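Local atomic coordinates of hypothetical protein SMU.848 (Streptococcus mutans, PDB entry 2G0I), a protein that probably acts as a cysteine-type peptidase of the Prp family, linked to the processing of ribosomal proteins, and can bind calcium. Residues B[53-58]-B[69-74]; B[125-130]-B[136-141]. All coordinates share one frame; numbering follows the deposited sequence.

Interaction 1: B[53-58]-B[69-74]; sequences TGHAGS and AVSTLS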
loop_
_atom_site.group_PDB
_atom_site.type_symbol
_atom_site.label_atom_id
_atom_site.label_comp_id
_atom_site.label_asym_id
_atom_site.label_seq_id
_atom_site.Cartn_x
_atom_site.Cartn_y
_atom_site.Cartn_z
ATOM N N THR B 53 -3.396 7.032 15.045
ATOM C CA THR B 53 -3.216 8.421 15.492
ATOM C C THR B 53 -1.795 8.860 15.190
ATOM O O THR B 53 -0.912 8.022 15.124
ATOM C CB THR B 53 -3.511 8.564 17.015
ATOM O OG1 THR B 53 -2.589 7.749 17.767
ATOM C CG2 THR B 53 -4.950 8.126 17.342
ATOM N N GLY B 54 -1.565 10.161 14.970
ATOM C CA GLY B 54 -0.179 10.679 14.763
ATOM C C GLY B 54 0.332 10.831 13.325
ATOM O O GLY B 54 1.367 11.455 13.081
ATOM N N HIS B 55 -0.396 10.272 12.376
ATOM C CA HIS B 55 0.026 10.137 10.972
ATOM C C HIS B 55 -0.106 11.451 10.173
ATOM O O HIS B 55 0.329 11.526 9.028
ATOM C CB HIS B 55 -0.857 9.060 10.323
ATOM C CG HIS B 55 -2.312 9.294 10.568
ATOM N ND1 HIS B 55 -2.913 9.033 11.785
ATOM C CD2 HIS B 55 -3.264 9.863 9.791
ATOM C CE1 HIS B 55 -4.176 9.407 11.738
ATOM N NE2 HIS B 55 -4.415 9.907 10.538
ATOM N N ALA B 56 -0.704 12.476 10.774
ATOM C CA ALA B 56 -0.861 13.769 10.119
ATOM C C ALA B 56 0.479 14.500 9.961
ATOM O O ALA B 56 0.562 15.544 9.289
ATOM C CB ALA B 56 -1.849 14.639 10.867
ATOM N N GLY B 57 1.526 13.953 10.563
ATOM C CA GLY B 57 2.861 14.563 10.464
ATOM C C GLY B 57 3.179 15.450 11.659
ATOM O O GLY B 57 2.285 15.839 12.411
ATOM N N SER B 58 4.460 15.759 11.840
ATOM C CA SER B 58 4.899 16.549 12.992
ATOM C C SER B 58 5.811 17.682 12.559
ATOM O O SER B 58 6.055 18.603 13.335
ATOM C CB SER B 58 5.620 15.678 14.017
ATOM O OG SER B 58 6.843 15.206 13.489
ATOM N N ALA B 69 4.350 7.219 4.107
ATOM C CA ALA B 69 4.185 5.756 3.956
ATOM C C ALA B 69 2.882 5.237 4.578
ATOM O O ALA B 69 2.110 4.501 3.937
ATOM C CB ALA B 69 5.366 5.028 4.578
ATOM N N VAL B 70 2.634 5.629 5.824
ATOM C CA VAL B 70 1.371 5.230 6.511
ATOM C C VAL B 70 0.122 5.760 5.805
ATOM O O VAL B 70 -0.849 5.031 5.620
ATOM C CB VAL B 70 1.393 5.624 7.997
ATOM C CG1 VAL B 70 0.001 5.346 8.683
ATOM C CG2 VAL B 70 2.550 4.906 8.708
ATOM N N SER B 71 0.096 7.038 5.451
ATOM C CA SER B 71 -1.078 7.575 4.752
ATOM C C SER B 71 -1.350 6.942 3.399
ATOM O O SER B 71 -2.517 6.686 3.056
ATOM C CB SER B 71 -1.020 9.102 4.638
ATOM O OG SER B 71 -0.960 9.564 5.981
ATOM N N THR B 72 -0.285 6.679 2.656
ATOM C CA THR B 72 -0.426 5.982 1.354
ATOM C C THR B 72 -1.094 4.612 1.502
ATOM O O THR B 72 -2.038 4.307 0.785
ATOM C CB THR B 72 0.953 5.868 0.678
ATOM O OG1 THR B 72 1.480 7.205 0.528
ATOM C CG2 THR B 72 0.808 5.213 -0.705
ATOM N N LEU B 73 -0.624 3.822 2.464
ATOM C CA LEU B 73 -1.179 2.474 2.720
ATOM C C LEU B 73 -2.613 2.579 3.214
ATOM O O LEU B 73 -3.494 1.823 2.755
ATOM C CB LEU B 73 -0.336 1.731 3.771
ATOM C CG LEU B 73 1.040 1.228 3.302
ATOM C CD1 LEU B 73 1.879 0.678 4.475
ATOM C CD2 LEU B 73 0.915 0.168 2.168
ATOM N N SER B 74 -2.834 3.513 4.145
ATOM C CA SER B 74 -4.160 3.774 4.711
ATOM C C SER B 74 -5.179 4.102 3.651
ATOM O O SER B 74 -6.296 3.507 3.580
ATOM C CB SER B 74 -4.087 4.962 5.717
ATOM O OG SER B 74 -3.650 4.396 6.924
#

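Interaction 2: B[125-130]-B[136-141]; sequences LGITNL and EFVTAK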
loop_
_atom_site.group_PDB
_atom_site.type_symbol
_atom_site.label_atom_id
_atom_site.label_comp_id
_atom_site.label_asym_id
_atom_site.label_seq_id
_atom_site.Cartn_x
_atom_site.Cartn_y
_atom_site.Cartn_z
ATOM N N LEU B 125 0.073 -6.037 7.232
ATOM C CA LEU B 125 1.454 -6.461 6.906
ATOM C C LEU B 125 2.330 -5.218 6.681
ATOM O O LEU B 125 3.434 -5.128 7.205
ATOM C CB LEU B 125 1.467 -7.373 5.671
ATOM C CG LEU B 125 2.857 -7.927 5.289
ATOM C CD1 LEU B 125 3.465 -8.821 6.416
ATOM C CD2 LEU B 125 2.762 -8.702 4.000
ATOM N N GLY B 126 1.827 -4.247 5.934
ATOM C CA GLY B 126 2.619 -3.010 5.682
ATOM C C GLY B 126 2.911 -2.178 6.918
ATOM O O GLY B 126 4.069 -1.691 7.118
ATOM N N ILE B 127 1.882 -1.970 7.753
ATOM C CA ILE B 127 2.058 -1.248 9.023
ATOM C C ILE B 127 3.040 -1.974 9.931
ATOM O O ILE B 127 3.947 -1.348 10.501
ATOM C CB ILE B 127 0.707 -1.010 9.756
ATOM C CG1 ILE B 127 -0.224 -0.142 8.896
ATOM C CG2 ILE B 127 0.914 -0.376 11.164
ATOM C CD1 ILE B 127 0.295 1.320 8.594
ATOM N N THR B 128 2.846 -3.281 10.091
ATOM C CA THR B 128 3.772 -4.129 10.884
ATOM C C THR B 128 5.224 -4.035 10.351
ATOM O O THR B 128 6.187 -3.937 11.133
ATOM C CB THR B 128 3.266 -5.621 10.957
ATOM O OG1 THR B 128 1.981 -5.620 11.596
ATOM C CG2 THR B 128 4.251 -6.513 11.769
ATOM N N ASN B 129 5.390 -4.037 9.036
ATOM C CA ASN B 129 6.748 -3.813 8.483
ATOM C C ASN B 129 7.374 -2.424 8.772
ATOM O O ASN B 129 8.582 -2.293 9.041
ATOM C CB ASN B 129 6.825 -4.234 7.000
ATOM C CG ASN B 129 6.852 -5.754 6.840
ATOM O OD1 ASN B 129 7.217 -6.476 7.777
ATOM N ND2 ASN B 129 6.475 -6.250 5.671
ATOM N N LEU B 130 6.546 -1.392 8.791
ATOM C CA LEU B 130 6.984 -0.073 9.218
ATOM C C LEU B 130 7.313 -0.016 10.708
ATOM O O LEU B 130 8.289 0.655 11.096
ATOM C CB LEU B 130 5.935 0.990 8.829
ATOM C CG LEU B 130 5.771 1.268 7.327
ATOM C CD1 LEU B 130 4.454 2.025 6.996
ATOM C CD2 LEU B 130 6.966 2.077 6.830
ATOM N N GLU B 136 11.058 3.732 16.124
ATOM C CA GLU B 136 11.129 5.033 16.738
ATOM C C GLU B 136 10.004 5.950 16.244
ATOM O O GLU B 136 9.718 6.950 16.893
ATOM C CB GLU B 136 12.525 5.656 16.529
ATOM C CG GLU B 136 12.769 6.182 15.128
ATOM C CD GLU B 136 13.154 5.099 14.120
ATOM O OE1 GLU B 136 13.054 3.878 14.411
ATOM O OE2 GLU B 136 13.578 5.494 13.016
ATOM N N PHE B 137 9.354 5.593 15.116
ATOM C CA PHE B 137 8.231 6.371 14.599
ATOM C C PHE B 137 6.862 5.674 14.592
ATOM O O PHE B 137 5.859 6.350 14.470
ATOM C CB PHE B 137 8.495 6.867 13.167
ATOM C CG PHE B 137 9.734 7.723 13.030
ATOM C CD1 PHE B 137 9.881 8.879 13.783
ATOM C CD2 PHE B 137 10.745 7.355 12.148
ATOM C CE1 PHE B 137 11.047 9.686 13.657
ATOM C CE2 PHE B 137 11.915 8.153 12.000
ATOM C CZ PHE B 137 12.057 9.309 12.765
ATOM N N VAL B 138 6.831 4.348 14.692
ATOM C CA VAL B 138 5.547 3.608 14.550
ATOM C C VAL B 138 5.443 2.487 15.581
ATOM O O VAL B 138 6.361 1.680 15.704
ATOM C CB VAL B 138 5.383 2.965 13.142
ATOM C CG1 VAL B 138 3.922 2.420 12.956
ATOM C CG2 VAL B 138 5.705 3.945 12.041
ATOM N N THR B 139 4.294 2.432 16.285
ATOM C CA THR B 139 3.999 1.387 17.250
ATOM C C THR B 139 2.667 0.767 16.848
ATOM O O THR B 139 1.733 1.489 16.490
ATOM C CB THR B 139 3.921 1.981 18.675
ATOM O OG1 THR B 139 5.197 2.581 19.003
ATOM C CG2 THR B 139 3.707 0.890 19.673
ATOM N N ALA B 140 2.590 -0.561 16.859
ATOM C CA ALA B 140 1.353 -1.253 16.489
ATOM C C ALA B 140 0.845 -2.075 17.671
ATOM O O ALA B 140 1.657 -2.657 18.409
ATOM C CB ALA B 140 1.597 -2.163 15.246
ATOM N N LYS B 141 -0.481 -2.104 17.859
ATOM C CA LYS B 141 -1.149 -3.044 18.754
ATOM C C LYS B 141 -2.105 -3.858 17.917
ATOM O O LYS B 141 -2.893 -3.275 17.156
ATOM C CB LYS B 141 -1.960 -2.312 19.831
ATOM C CG LYS B 141 -1.142 -1.403 20.732
ATOM C CD LYS B 141 -1.875 -1.009 22.015
ATOM C CE LYS B 141 -3.080 -0.133 21.762
ATOM N NZ LYS B 141 -3.860 -0.046 23.015
#

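Interaction 1: B[53-58]-B[69-74]
A loop-to-helix contact, mostly buried and without a hydrogen bond across it, sets the turn after strand 46-53 against the middle of helix 61-84. It rests on His55, whose CB faces the helix and lies 4.1 Å from Val70 CG1, and on Ser71, whose OG approaches His55 O to 3.8 Å, too far for a bond. The CG of His55 is wedged between its own backbone N and carbonyl carbon (chi1 50°), which turns the ring back toward Thr53, whose CA lies in plane at the ring edge. Ser71 OG also stands near the ring plane, beyond the edge, and spends its hydrogen bond on Cys67 O one helical turn earlier. The loop opens with a type I beta turn from Gly54 to Gly57, with His55 as its first inner residue; backbone bonds from Gly54 to Gly99 and from Ala56 to Gly98 fasten it to the neighbouring loop. In this two-layer alpha/beta sandwich the loop leads from the sheet into the helical layer. Val70 continues the contact inward, meeting Ile36 and Leu52 of the sheet, and a PEG molecule, probably from the crystallisation liquor, lies about 4 Å from the Ser71 side chain.

Interaction 2: B[125-130]-B[136-141]
The 2.9 Å bond from Asn129 N to Leu125 O, followed one residue on by that from Leu130 N to Gly126 O, fixes the helical frame from which Ile127 and Leu130 meet Val138. Between helix 114-133 and strand 138-144 the meeting itself is apolar and without hydrogen bonds. Val138 points toward the helix and divides its two methyls between the partners. Its CG1, anti to the backbone N (chi1 -170°), comes within 4.5 Å of Ile127 CG2, branch end to branch end; its CG2 lies 4.4 Å from Leu130 CB, at the root of the leucine rather than its tip. The backbone takes part as well, since Leu130 O stands 4.2 Å from Val138 CB, a carbon-oxygen approach at packing distance. Further along the strand, Ala140 CB faces the same helix, 4.5 Å from Ile127 CG2, whereas the intervening Thr139 turns away: the alternation of a strand with one side against a helix. Ile127 goes on to touch Ala38 and Phe40, and Val138 touches Val66 of the other helix, so the packing runs on into both layers. Strand 138-144 is held at its backbone by strand 36-43, to which it runs parallel. Helix 114-133 is the connection of a beta-alpha-beta crossover from strand 100-104 to this edge strand, laid over the sheet as in a two-layer alpha/beta sandwich.

Interactions 1 and 2 follow one another along the chain, yet their centres lie only 11 Å apart because the two helices pack side by side on one sheet. Leu130 joins them: its CD1 meets Leu73 CD1 at 3.8 Å and Val70 CG2 at 3.9 Å. Val70 thus bears on the turn through one methyl and on the second helix through the other. Both contacts also border the second subunit. They differ in their surroundings: interaction 1 lies away from the known calcium site, whereas in interaction 2 the Leu130 side chain is about 7 Å from that of Glu132, a calcium ligand seen in this protein but with no ion bound to it in this chain.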